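Local coordinates for putative lipoprotein (PDB 3QNK), which is of unknown function but, as a SusD-like outer-membrane lipoprotein, probably helps to capture glycans at the cell surface for uptake, at residues T469-R474 with V483-I488; P276-I281 with Q294-P299; G128-D133 with I144-E149. All coordinates share one frame; numbering follows the deposited sequence.

Interaction 1: residues T469-R474 with V483-I488; sequences TLHGVR and VTKTDI. With PO4 (phosphate ion), chain G.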
ATOM      1  N   THR B 469      25.372   9.339  20.088  1.00 45.88           N
ATOM      2  CA  THR B 469      25.789  10.471  19.291  1.00 44.99           C
ATOM      3  C   THR B 469      26.725   9.939  18.228  1.00 50.44           C
ATOM      4  O   THR B 469      27.749   9.325  18.556  1.00 53.02           O
ATOM      5  CB  THR B 469      26.392  11.567  20.150  1.00 41.84           C
ATOM      6  OG1 THR B 469      25.386  12.037  21.040  1.00 47.58           O
ATOM      7  CG2 THR B 469      26.904  12.737  19.320  1.00 37.19           C
ATOM      8  N   LEU B 470      26.340  10.141  16.961  1.00 44.60           N
ATOM      9  CA  LEU B 470      27.085   9.703  15.788  1.00 42.49           C
ATOM     10  C   LEU B 470      27.773  10.909  15.184  1.00 48.18           C
ATOM     11  O   LEU B 470      27.340  12.040  15.383  1.00 46.40           O
ATOM     12  CB  LEU B 470      26.200   8.968  14.780  1.00 40.61           C
ATOM     13  CG  LEU B 470      25.456   7.749  15.318  1.00 43.33           C
ATOM     14  CD1 LEU B 470      24.485   7.265  14.310  1.00 43.05           C
ATOM     15  CD2 LEU B 470      26.419   6.599  15.698  1.00 48.15           C
ATOM     16  N   HIS B 471      28.880  10.660  14.484  1.00 46.40           N
ATOM     17  CA  HIS B 471      29.739  11.698  13.966  1.00 46.19           C
ATOM     18  C   HIS B 471      29.979  11.586  12.463  1.00 52.06           C
ATOM     19  O   HIS B 471      29.580  10.618  11.816  1.00 50.17           O
ATOM     20  CB  HIS B 471      31.079  11.630  14.720  1.00 46.52           C
ATOM     21  CG  HIS B 471      30.928  11.869  16.188  1.00 49.49           C
ATOM     22  ND1 HIS B 471      30.665  10.829  17.069  1.00 49.90           N
ATOM     23  CD2 HIS B 471      30.909  13.037  16.874  1.00 50.83           C
ATOM     24  CE1 HIS B 471      30.540  11.393  18.261  1.00 48.94           C
ATOM     25  NE2 HIS B 471      30.666  12.719  18.188  1.00 50.07           N
ATOM     26  N   GLY B 472      30.633  12.614  11.935  1.00 50.78           N
ATOM     27  CA  GLY B 472      31.034  12.720  10.535  1.00 50.27           C
ATOM     28  C   GLY B 472      32.153  13.723  10.378  1.00 51.20           C
ATOM     29  O   GLY B 472      32.759  14.123  11.369  1.00 52.02           O
ATOM     30  N   VAL B 473      32.451  14.127   9.156  1.00 45.87           N
ATOM     31  CA  VAL B 473      33.480  15.133   8.908  1.00 45.69           C
ATOM     32  C   VAL B 473      32.877  16.304   8.104  1.00 52.42           C
ATOM     33  O   VAL B 473      31.844  16.154   7.453  1.00 54.10           O
ATOM     34  CB  VAL B 473      34.802  14.605   8.272  1.00 47.45           C
ATOM     35  CG1 VAL B 473      35.468  13.578   9.177  1.00 45.53           C
ATOM     36  CG2 VAL B 473      34.592  14.058   6.855  1.00 47.07           C
ATOM     37  N   ARG B 474      33.530  17.466   8.184  1.00 48.40           N
ATOM     38  CA  ARG B 474      33.185  18.704   7.506  1.00 48.99           C
ATOM     39  C   ARG B 474      34.487  19.323   7.067  1.00 55.55           C
ATOM     40  O   ARG B 474      35.385  19.453   7.896  1.00 56.24           O
ATOM     41  CB  ARG B 474      32.425  19.590   8.490  1.00 48.82           C
ATOM     42  CG  ARG B 474      32.062  20.953   8.028  1.00 66.85           C
ATOM     43  CD  ARG B 474      31.356  21.669   9.167  1.00 79.24           C
ATOM     44  NE  ARG B 474      32.247  22.627   9.825  1.00 87.38           N
ATOM     45  CZ  ARG B 474      32.224  22.928  11.119  1.00 94.74           C
ATOM     46  NH1 ARG B 474      31.340  22.353  11.929  1.00 87.86           N
ATOM     47  NH2 ARG B 474      33.070  23.815  11.612  1.00 65.90           N
ATOM     48  N   VAL B 483      35.830  17.120  12.872  1.00 49.66           N
ATOM     49  CA  VAL B 483      34.892  16.017  13.158  1.00 47.41           C
ATOM     50  C   VAL B 483      33.623  16.656  13.705  1.00 52.11           C
ATOM     51  O   VAL B 483      33.692  17.542  14.547  1.00 54.95           O
ATOM     52  CB  VAL B 483      35.483  14.919  14.095  1.00 48.95           C
ATOM     53  CG1 VAL B 483      34.466  13.809  14.377  1.00 47.04           C
ATOM     54  CG2 VAL B 483      36.772  14.343  13.495  1.00 48.07           C
ATOM     55  N   THR B 484      32.475  16.254  13.195  1.00 47.46           N
ATOM     56  CA  THR B 484      31.163  16.811  13.575  1.00 47.07           C
ATOM     57  C   THR B 484      30.244  15.800  14.228  1.00 47.86           C
ATOM     58  O   THR B 484      30.420  14.605  13.992  1.00 49.64           O
ATOM     59  CB  THR B 484      30.451  17.298  12.280  1.00 53.90           C
ATOM     60  OG1 THR B 484      30.249  16.184  11.380  1.00 56.93           O
ATOM     61  CG2 THR B 484      31.215  18.416  11.588  1.00 45.68           C
ATOM     62  N   LYS B 485      29.220  16.269  14.960  1.00 40.25           N
ATOM     63  CA  LYS B 485      28.116  15.448  15.479  1.00 37.87           C
ATOM     64  C   LYS B 485      27.115  15.364  14.328  1.00 43.09           C
ATOM     65  O   LYS B 485      26.817  16.397  13.727  1.00 45.46           O
ATOM     66  CB  LYS B 485      27.491  16.061  16.745  1.00 38.60           C
ATOM     67  CG  LYS B 485      28.259  15.796  18.024  1.00 41.62           C
ATOM     68  CD  LYS B 485      27.721  16.651  19.156  1.00 43.14           C
ATOM     69  CE  LYS B 485      27.998  16.133  20.564  1.00 44.23           C
ATOM     70  NZ  LYS B 485      29.314  16.570  21.121  1.00 64.95           N
ATOM     71  N   THR B 486      26.669  14.169  13.936  1.00 39.29           N
ATOM     72  CA  THR B 486      25.760  14.061  12.780  1.00 39.55           C
ATOM     73  C   THR B 486      24.346  13.679  13.191  1.00 44.31           C
ATOM     74  O   THR B 486      23.411  13.928  12.428  1.00 45.67           O
ATOM     75  CB  THR B 486      26.295  13.082  11.738  1.00 49.63           C
ATOM     76  OG1 THR B 486      26.682  11.884  12.407  1.00 50.79           O
ATOM     77  CG2 THR B 486      27.489  13.646  10.940  1.00 45.94           C
ATOM     78  N   ASP B 487      24.174  13.082  14.386  1.00 39.01           N
ATOM     79  CA  ASP B 487      22.878  12.644  14.897  1.00 37.60           C
ATOM     80  C   ASP B 487      22.981  12.355  16.388  1.00 44.37           C
ATOM     81  O   ASP B 487      23.882  11.624  16.821  1.00 43.78           O
ATOM     82  CB  ASP B 487      22.363  11.393  14.143  1.00 38.44           C
ATOM     83  CG  ASP B 487      20.852  11.335  13.997  1.00 49.97           C
ATOM     84  OD1 ASP B 487      20.175  12.343  14.358  1.00 44.34           O
ATOM     85  OD2 ASP B 487      20.335  10.272  13.514  1.00 60.25           O
ATOM     86  N   ILE B 488      22.076  12.955  17.177  1.00 42.37           N
ATOM     87  CA  ILE B 488      22.013  12.729  18.618  1.00 41.95           C
ATOM     88  C   ILE B 488      20.864  11.731  18.845  1.00 48.14           C
ATOM     89  O   ILE B 488      19.698  12.120  19.029  1.00 52.89           O
ATOM     90  CB  ILE B 488      21.890  14.028  19.466  1.00 43.83           C
ATOM     91  CG1 ILE B 488      22.717  15.213  18.922  1.00 44.88           C
ATOM     92  CG2 ILE B 488      22.123  13.756  20.933  1.00 42.87           C
ATOM     93  CD1 ILE B 488      24.204  15.095  18.828  1.00 50.68           C
TER
HETATM   94  P   PO4 G 602      19.594  15.950  15.591  1.00 83.73           P
HETATM   95  O1  PO4 G 602      19.285  15.056  17.002  1.00 89.43           O
HETATM   96  O2  PO4 G 602      18.735  17.474  15.608  1.00 81.58           O
HETATM   97  O3  PO4 G 602      21.161  16.083  15.686  1.00 92.15           O
HETATM   98  O4  PO4 G 602      19.534  15.122  14.169  1.00 83.21           O

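Interaction 2: residues P276-I281 with Q294-P299; sequences PTQELI and QYSQAP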
ATOM      1  N   PRO B 276      27.567   7.037   5.406  1.00 43.17           N
ATOM      2  CA  PRO B 276      28.427   6.303   6.357  1.00 43.47           C
ATOM      3  C   PRO B 276      28.930   7.231   7.481  1.00 50.79           C
ATOM      4  O   PRO B 276      29.249   8.391   7.218  1.00 50.77           O
ATOM      5  CB  PRO B 276      29.577   5.803   5.476  1.00 44.63           C
ATOM      6  CG  PRO B 276      29.009   5.721   4.113  1.00 48.07           C
ATOM      7  CD  PRO B 276      27.996   6.814   4.011  1.00 44.26           C
ATOM      8  N   THR B 277      28.946   6.744   8.734  1.00 46.10           N
ATOM      9  CA  THR B 277      29.346   7.534   9.901  1.00 44.49           C
ATOM     10  C   THR B 277      30.843   7.490  10.141  1.00 48.03           C
ATOM     11  O   THR B 277      31.547   6.582   9.688  1.00 47.43           O
ATOM     12  CB  THR B 277      28.682   6.958  11.142  1.00 45.45           C
ATOM     13  OG1 THR B 277      28.942   5.550  11.122  1.00 50.89           O
ATOM     14  CG2 THR B 277      27.201   7.208  11.196  1.00 33.66           C
ATOM     15  N   GLN B 278      31.325   8.412  10.949  1.00 44.29           N
ATOM     16  CA  GLN B 278      32.721   8.393  11.313  1.00 43.10           C
ATOM     17  C   GLN B 278      32.990   7.125  12.150  1.00 46.47           C
ATOM     18  O   GLN B 278      34.053   6.529  12.018  1.00 47.21           O
ATOM     19  CB  GLN B 278      33.089   9.691  12.040  1.00 44.11           C
ATOM     20  CG  GLN B 278      34.579   9.926  12.163  1.00 46.19           C
ATOM     21  CD  GLN B 278      35.283   9.704  10.851  1.00 51.72           C
ATOM     22  OE1 GLN B 278      34.852  10.195   9.794  1.00 44.17           O
ATOM     23  NE2 GLN B 278      36.320   8.883  10.887  1.00 39.43           N
ATOM     24  N   GLU B 279      31.983   6.650  12.897  1.00 43.98           N
ATOM     25  CA  GLU B 279      32.073   5.421  13.721  1.00 44.66           C
ATOM     26  C   GLU B 279      32.319   4.183  12.856  1.00 52.25           C
ATOM     27  O   GLU B 279      33.099   3.304  13.250  1.00 54.68           O
ATOM     28  CB  GLU B 279      30.813   5.219  14.565  1.00 44.95           C
ATOM     29  CG  GLU B 279      30.796   6.130  15.775  1.00 45.40           C
ATOM     30  CD  GLU B 279      30.289   7.548  15.595  1.00 60.07           C
ATOM     31  OE1 GLU B 279      29.872   7.903  14.467  1.00 49.53           O
ATOM     32  OE2 GLU B 279      30.340   8.315  16.587  1.00 54.63           O
ATOM     33  N   LEU B 280      31.684   4.129  11.679  1.00 47.63           N
ATOM     34  CA  LEU B 280      31.925   3.042  10.753  1.00 47.86           C
ATOM     35  C   LEU B 280      33.285   3.216  10.084  1.00 54.32           C
ATOM     36  O   LEU B 280      34.011   2.230   9.953  1.00 55.69           O
ATOM     37  CB  LEU B 280      30.826   2.928   9.685  1.00 46.81           C
ATOM     38  CG  LEU B 280      31.054   1.899   8.584  1.00 49.70           C
ATOM     39  CD1 LEU B 280      31.147   0.446   9.140  1.00 48.85           C
ATOM     40  CD2 LEU B 280      30.005   2.023   7.526  1.00 48.58           C
ATOM     41  N   ILE B 281      33.637   4.452   9.676  1.00 48.28           N
ATOM     42  CA  ILE B 281      34.915   4.702   9.016  1.00 46.69           C
ATOM     43  C   ILE B 281      36.047   4.267   9.955  1.00 48.98           C
ATOM     44  O   ILE B 281      36.988   3.589   9.514  1.00 48.85           O
ATOM     45  CB  ILE B 281      35.019   6.188   8.537  1.00 49.05           C
ATOM     46  CG1 ILE B 281      34.457   6.351   7.112  1.00 47.94           C
ATOM     47  CG2 ILE B 281      36.462   6.680   8.527  1.00 50.98           C
ATOM     48  CD1 ILE B 281      33.071   6.079   6.892  1.00 51.64           C
ATOM     49  N   GLN B 294      41.431   6.789  15.265  1.00 50.32           N
ATOM     50  CA  GLN B 294      40.000   6.964  15.555  1.00 47.47           C
ATOM     51  C   GLN B 294      39.713   8.440  15.616  1.00 51.56           C
ATOM     52  O   GLN B 294      40.419   9.166  16.326  1.00 52.23           O
ATOM     53  CB  GLN B 294      39.596   6.265  16.866  1.00 47.38           C
ATOM     54  CG  GLN B 294      39.991   4.798  17.005  1.00 29.56           C
ATOM     55  CD  GLN B 294      39.288   3.916  16.036  1.00 54.92           C
ATOM     56  OE1 GLN B 294      38.162   3.495  16.263  1.00 56.79           O
ATOM     57  NE2 GLN B 294      39.945   3.610  14.930  1.00 57.38           N
ATOM     58  N   TYR B 295      38.682   8.904  14.882  1.00 46.78           N
ATOM     59  CA  TYR B 295      38.371  10.335  14.844  1.00 44.48           C
ATOM     60  C   TYR B 295      37.050  10.703  15.479  1.00 48.39           C
ATOM     61  O   TYR B 295      36.869  11.874  15.769  1.00 49.07           O
ATOM     62  CB  TYR B 295      38.386  10.834  13.400  1.00 43.53           C
ATOM     63  CG  TYR B 295      39.762  10.781  12.781  1.00 45.35           C
ATOM     64  CD1 TYR B 295      40.223   9.627  12.159  1.00 47.26           C
ATOM     65  CD2 TYR B 295      40.604  11.893  12.808  1.00 46.19           C
ATOM     66  CE1 TYR B 295      41.495   9.569  11.590  1.00 49.39           C
ATOM     67  CE2 TYR B 295      41.869  11.852  12.230  1.00 47.19           C
ATOM     68  CZ  TYR B 295      42.314  10.684  11.633  1.00 57.10           C
ATOM     69  OH  TYR B 295      43.563  10.633  11.069  1.00 62.32           O
ATOM     70  N   SER B 296      36.121   9.748  15.698  1.00 44.25           N
ATOM     71  CA  SER B 296      34.778  10.064  16.202  1.00 43.04           C
ATOM     72  C   SER B 296      34.760  10.868  17.459  1.00 50.21           C
ATOM     73  O   SER B 296      33.896  11.739  17.579  1.00 52.79           O
ATOM     74  CB  SER B 296      33.957   8.802  16.423  1.00 44.09           C
ATOM     75  OG  SER B 296      33.715   8.181  15.172  1.00 53.91           O
ATOM     76  N   GLN B 297      35.691  10.610  18.401  1.00 48.96           N
ATOM     77  CA  GLN B 297      35.696  11.314  19.694  1.00 49.35           C
ATOM     78  C   GLN B 297      36.668  12.498  19.713  1.00 53.85           C
ATOM     79  O   GLN B 297      36.958  13.048  20.786  1.00 55.70           O
ATOM     80  CB  GLN B 297      35.972  10.345  20.855  1.00 50.77           C
ATOM     81  CG  GLN B 297      35.020   9.121  20.937  1.00 65.21           C
ATOM     82  CD  GLN B 297      33.542   9.425  20.772  1.00 82.37           C
ATOM     83  OE1 GLN B 297      32.982  10.254  21.496  1.00 70.32           O
ATOM     84  NE2 GLN B 297      32.872   8.722  19.826  1.00 81.12           N
ATOM     85  N   ALA B 298      37.101  12.951  18.517  1.00 47.97           N
ATOM     86  CA  ALA B 298      37.972  14.111  18.387  1.00 47.51           C
ATOM     87  C   ALA B 298      37.242  15.376  18.815  1.00 54.39           C
ATOM     88  O   ALA B 298      36.033  15.480  18.548  1.00 53.69           O
ATOM     89  CB  ALA B 298      38.433  14.249  16.951  1.00 47.43           C
ATOM     90  N   PRO B 299      37.923  16.347  19.474  1.00 53.10           N
ATOM     91  CA  PRO B 299      37.234  17.627  19.782  1.00 52.55           C
ATOM     92  C   PRO B 299      36.842  18.344  18.479  1.00 59.38           C
ATOM     93  O   PRO B 299      37.566  18.243  17.486  1.00 60.34           O
ATOM     94  CB  PRO B 299      38.264  18.419  20.595  1.00 54.25           C
ATOM     95  CG  PRO B 299      39.564  17.799  20.330  1.00 59.02           C
ATOM     96  CD  PRO B 299      39.353  16.374  19.882  1.00 54.27           C
TER

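Interaction 3: residues G128-D133 with I144-E149; sequences GVILLD and IPRSSE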
ATOM      1  N   GLY B 128       6.980 -12.562  17.162  1.00 46.32           N
ATOM      2  CA  GLY B 128       5.874 -13.456  16.846  1.00 46.73           C
ATOM      3  C   GLY B 128       4.832 -12.769  15.976  1.00 53.23           C
ATOM      4  O   GLY B 128       4.538 -11.585  16.167  1.00 55.21           O
ATOM      5  N   VAL B 129       4.311 -13.473  14.974  1.00 50.08           N
ATOM      6  CA  VAL B 129       3.277 -12.957  14.050  1.00 49.84           C
ATOM      7  C   VAL B 129       2.099 -13.978  13.962  1.00 57.38           C
ATOM      8  O   VAL B 129       2.153 -15.040  14.584  1.00 57.28           O
ATOM      9  CB  VAL B 129       3.859 -12.648  12.629  1.00 51.36           C
ATOM     10  CG1 VAL B 129       4.925 -11.567  12.673  1.00 49.96           C
ATOM     11  CG2 VAL B 129       4.378 -13.917  11.944  1.00 50.95           C
ATOM     12  N   ILE B 130       1.068 -13.673  13.159  1.00 54.82           N
ATOM     13  CA  ILE B 130      -0.041 -14.599  12.921  1.00 54.10           C
ATOM     14  C   ILE B 130       0.433 -15.602  11.880  1.00 57.42           C
ATOM     15  O   ILE B 130       0.744 -15.208  10.749  1.00 57.11           O
ATOM     16  CB  ILE B 130      -1.343 -13.875  12.467  1.00 56.19           C
ATOM     17  CG1 ILE B 130      -1.852 -12.877  13.527  1.00 54.27           C
ATOM     18  CG2 ILE B 130      -2.404 -14.917  12.075  1.00 57.69           C
ATOM     19  CD1 ILE B 130      -2.678 -11.856  12.981  1.00 51.28           C
ATOM     20  N   LEU B 131       0.499 -16.889  12.252  1.00 53.35           N
ATOM     21  CA  LEU B 131       0.935 -17.913  11.305  1.00 52.66           C
ATOM     22  C   LEU B 131      -0.262 -18.429  10.522  1.00 57.26           C
ATOM     23  O   LEU B 131      -1.224 -18.926  11.107  1.00 57.42           O
ATOM     24  CB  LEU B 131       1.692 -19.061  11.992  1.00 52.62           C
ATOM     25  CG  LEU B 131       3.029 -18.689  12.630  1.00 56.11           C
ATOM     26  CD1 LEU B 131       3.584 -19.858  13.428  1.00 57.41           C
ATOM     27  CD2 LEU B 131       4.020 -18.213  11.595  1.00 52.77           C
ATOM     28  N   LEU B 132      -0.219 -18.249   9.198  1.00 53.49           N
ATOM     29  CA  LEU B 132      -1.254 -18.675   8.262  1.00 53.77           C
ATOM     30  C   LEU B 132      -0.659 -19.592   7.198  1.00 58.10           C
ATOM     31  O   LEU B 132       0.304 -19.223   6.523  1.00 57.25           O
ATOM     32  CB  LEU B 132      -1.929 -17.464   7.597  1.00 53.28           C
ATOM     33  CG  LEU B 132      -2.629 -16.477   8.502  1.00 57.13           C
ATOM     34  CD1 LEU B 132      -3.194 -15.366   7.714  1.00 56.58           C
ATOM     35  CD2 LEU B 132      -3.753 -17.129   9.262  1.00 61.39           C
ATOM     36  N   ASP B 133      -1.231 -20.784   7.064  1.00 55.64           N
ATOM     37  CA  ASP B 133      -0.800 -21.801   6.101  1.00 57.23           C
ATOM     38  C   ASP B 133      -1.887 -22.030   5.045  1.00 64.40           C
ATOM     39  O   ASP B 133      -1.707 -22.844   4.128  1.00 66.71           O
ATOM     40  CB  ASP B 133      -0.467 -23.127   6.825  1.00 60.65           C
ATOM     41  CG  ASP B 133      -1.617 -23.759   7.630  1.00 83.73           C
ATOM     42  OD1 ASP B 133      -2.625 -23.056   7.898  1.00 88.43           O
ATOM     43  OD2 ASP B 133      -1.478 -24.926   8.050  1.00 91.04           O
ATOM     44  N   ILE B 144      -7.388 -14.348  15.214  1.00 55.72           N
ATOM     45  CA  ILE B 144      -6.268 -15.249  15.372  1.00 53.72           C
ATOM     46  C   ILE B 144      -5.154 -14.510  16.109  1.00 56.36           C
ATOM     47  O   ILE B 144      -4.714 -13.454  15.645  1.00 55.32           O
ATOM     48  CB  ILE B 144      -5.774 -15.817  14.015  1.00 55.35           C
ATOM     49  CG1 ILE B 144      -6.911 -16.440  13.214  1.00 56.43           C
ATOM     50  CG2 ILE B 144      -4.636 -16.814  14.221  1.00 53.05           C
ATOM     51  CD1 ILE B 144      -6.741 -16.350  11.759  1.00 58.63           C
ATOM     52  N   PRO B 145      -4.689 -15.048  17.270  1.00 49.98           N
ATOM     53  CA  PRO B 145      -3.603 -14.378  17.988  1.00 46.85           C
ATOM     54  C   PRO B 145      -2.262 -14.597  17.316  1.00 49.67           C
ATOM     55  O   PRO B 145      -2.098 -15.496  16.498  1.00 50.36           O
ATOM     56  CB  PRO B 145      -3.634 -15.063  19.358  1.00 47.81           C
ATOM     57  CG  PRO B 145      -4.162 -16.406  19.105  1.00 51.48           C
ATOM     58  CD  PRO B 145      -5.119 -16.282  17.971  1.00 48.74           C
ATOM     59  N   ARG B 146      -1.292 -13.796  17.704  1.00 46.74           N
ATOM     60  CA  ARG B 146       0.081 -13.961  17.257  1.00 45.76           C
ATOM     61  C   ARG B 146       0.648 -15.234  17.877  1.00 52.61           C
ATOM     62  O   ARG B 146       0.336 -15.556  19.014  1.00 52.08           O
ATOM     63  CB  ARG B 146       0.921 -12.758  17.685  1.00 39.21           C
ATOM     64  CG  ARG B 146       0.534 -11.449  17.038  1.00 47.07           C
ATOM     65  CD  ARG B 146       1.150 -10.286  17.765  1.00 55.66           C
ATOM     66  NE  ARG B 146       2.610 -10.295  17.663  1.00 56.13           N
ATOM     67  CZ  ARG B 146       3.420  -9.570  18.423  1.00 64.32           C
ATOM     68  NH1 ARG B 146       2.926  -8.754  19.337  1.00 56.83           N
ATOM     69  NH2 ARG B 146       4.734  -9.651  18.266  1.00 44.90           N
ATOM     70  N   SER B 147       1.438 -15.985  17.131  1.00 52.16           N
ATOM     71  CA  SER B 147       2.112 -17.153  17.674  1.00 52.71           C
ATOM     72  C   SER B 147       3.379 -16.652  18.364  1.00 58.02           C
ATOM     73  O   SER B 147       3.734 -15.454  18.243  1.00 56.66           O
ATOM     74  CB  SER B 147       2.437 -18.149  16.569  1.00 56.67           C
ATOM     75  OG  SER B 147       1.256 -18.519  15.874  1.00 65.93           O
ATOM     76  N   SER B 148       4.043 -17.531  19.136  1.00 53.53           N
ATOM     77  CA  SER B 148       5.289 -17.150  19.792  1.00 49.98           C
ATOM     78  C   SER B 148       6.372 -16.990  18.729  1.00 55.00           C
ATOM     79  O   SER B 148       6.281 -17.599  17.655  1.00 54.35           O
ATOM     80  CB  SER B 148       5.685 -18.202  20.820  1.00 50.67           C
ATOM     81  OG  SER B 148       5.890 -19.483  20.241  1.00 57.54           O
ATOM     82  N   GLU B 149       7.406 -16.203  19.030  1.00 52.68           N
ATOM     83  CA  GLU B 149       8.525 -16.034  18.121  1.00 52.69           C
ATOM     84  C   GLU B 149       9.143 -17.418  17.793  1.00 57.75           C
ATOM     85  O   GLU B 149       9.454 -17.666  16.629  1.00 58.29           O
ATOM     86  CB  GLU B 149       9.571 -15.056  18.713  1.00 53.63           C
ATOM     87  CG  GLU B 149      10.507 -14.470  17.661  1.00 66.32           C
ATOM     88  CD  GLU B 149      11.456 -13.349  18.045  1.00 84.87           C
ATOM     89  OE1 GLU B 149      11.742 -13.210  19.253  1.00 62.65           O
ATOM     90  OE2 GLU B 149      11.961 -12.649  17.131  1.00 90.29           O
TER
HETATM   91  O   HOH W   1      -0.984 -17.294  14.799  1.00 53.99           O

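Interaction 1: residues T469-R474 with V483-I488
Leu470 faces both Thr486 and Asp487 across an antiparallel beta hairpin, the pattern of a classic beta bulge. Leu470 N gives its hydrogen to Asp487 O at 2.9 Å in a nearly straight bond (170°), while Leu470 O accepts from Thr486 N at 2.7 Å and, weakly, from Asp487 N. Past the bulge the register has moved by one residue. There Gly472 and Thr484 form a hydrogen-bonded pair, with Thr484 N to Gly472 O at 2.8 Å and Gly472 N to Thr484 O at 2.9 Å. Glycine suits this place because a side chain here would point onto the face that the methyl CG2 of Thr486 occupies, 3.5 Å from Gly472 N.

The side chains sort by face. Thr469 and Ile488 lie side by side on one face, Thr469 CG2 meeting Ile488 CD1 at 3.6 Å. Set anti to the backbone N, that methyl also touches CG of Lys485, an exposed residue whose side chain lies alongside that of His471, pointing the same way. At the hairpin's other end the methyl CG2 of Thr484 packs against Arg474 CB at 3.5 Å, the two side chains crossing at about a right angle.

The carboxylate of Asp487 is hydrogen-bonded through OD1 to Tyr63 OH and salt-bridged through OD2 to Arg489. A phosphate ion bound to Arg55, probably from the crystallisation liquor, receives a weak bond from Ile488 N. Strand 480-488 is the middle of a three-stranded sheet, flanked by strands 469-475 and 304-305, and helix 278-283 packs against Leu470, His471 and Val473, with Glu279 hydrogen-bonded to His471 ND1.

Interaction 2: residues P276-I281 with Q294-P299
Gln278 and Glu279, in the first turn of helix 278-283, pack against Tyr295 and Ser296 of a type I beta turn that runs from Tyr295 to Ala298. The contact is the meeting of a capped helix start with a loop turn.

Within the helical segment the polar bonding is that of an N-cap. Thr277 stands just before the helix, and its OG1 accepts from Leu280 N at 3.1 Å, satisfying one of the amide hydrogens that a first turn cannot pair within the helix. Threonine fits because its short side chain brings the hydroxyl back to the backbone; OG1 is also bonded to Asp44 O. In the turn, Ala298 N bonds Tyr295 O at 3.0 Å.

Between the segments the contact is van der Waals packing. Ser296 OG lies over the backbone at the helix start, 3.3 Å from Gln278 C and 3.5 Å from Gln278 CB, while Ser296 CB approaches Glu279 OE2 at 3.7 Å. A small serine allows this close approach of backbone to helix, and its hydroxyl is satisfied by Asp282 OD2, one helical turn after Gln278. The other carboxylate oxygen of Asp282, OD1, bonds both Tyr295 N and Gln278 NE2, tying turn and helix together through a shared partner. Glu279 OE2 has its hydrogen-bond partner in His471 of strand 469-475.

Aromatic and amide packing completes the contact. The Tyr295 ring sits edge-to-face with Phe304, and the Gln278 side chain crosses the tyrosine obliquely, their planes 83° apart. Gln278 CG is anti to the backbone N (chi1 -166°) and the chain then bends at chi2; the amide carries OE1 to Tyr359 OH and NE2 to 3.8 Å from Tyr295 CB.

Interaction 3: residues G128-D133 with I144-E149
Arg146 CG is anti to its own carbonyl carbon (chi1 -66°), and a bend at chi3 (65°) brings NE round to Gly128 O. NE meets that oxygen at 2.8 Å from above the carbonyl plane, and NH2 joins it at 2.9 Å in the plane, on a lone pair. The guanidinium thus grips one oxygen side-on with two nitrogens, with Gly128 O in the plane of the guanidinium. NH1 turns to Lys512 O, and NH2 also bonds Asn514 OD1, so the long arginine links the loop to the C-terminal part of the chain.

Both segments belong to the loop joining helix 101-126 to helix 149-166 in the alpha-alpha superhelix, where the chain doubles back on itself; Ser148 is the N-cap of the second helix. Beside the arginine, Ser147 N bonds Val129 O at 2.8 Å. Gly128 suits its place because a side chain would point at segment 144-149; its CA makes a CA-H...O contact with Ser147 O at 3.2 Å.

Farther along, branched Ile130 and Ile144 cross at about a right angle, CG2 to CG2 at 3.6 Å, and Leu132 CD2 reaches Ile144 CD1. A water accepts from Leu131 N, donates to Pro145 O and bonds Ser147 OG.

Interactions 1 and 2 are neighbours, their centres 8 Å apart, and hold one region of the C-terminal half of the chain: helix 278-283 and the turn after it lie against the hairpin, with a backbone bond from Gln278 N to His471 O. Interaction 3 is about 41 Å from interaction 1, centre to centre, in the N-terminal part. Interaction 2 is buried and relies on packing plus a shared aspartate, Asp282; interaction 1 is partly buried and rests on strand-to-strand backbone bonds whose register a bulge shifts by one. Interaction 3 is a surface contact without regular strands, where an arginine side chain, a backbone bond and a water do much of the joining.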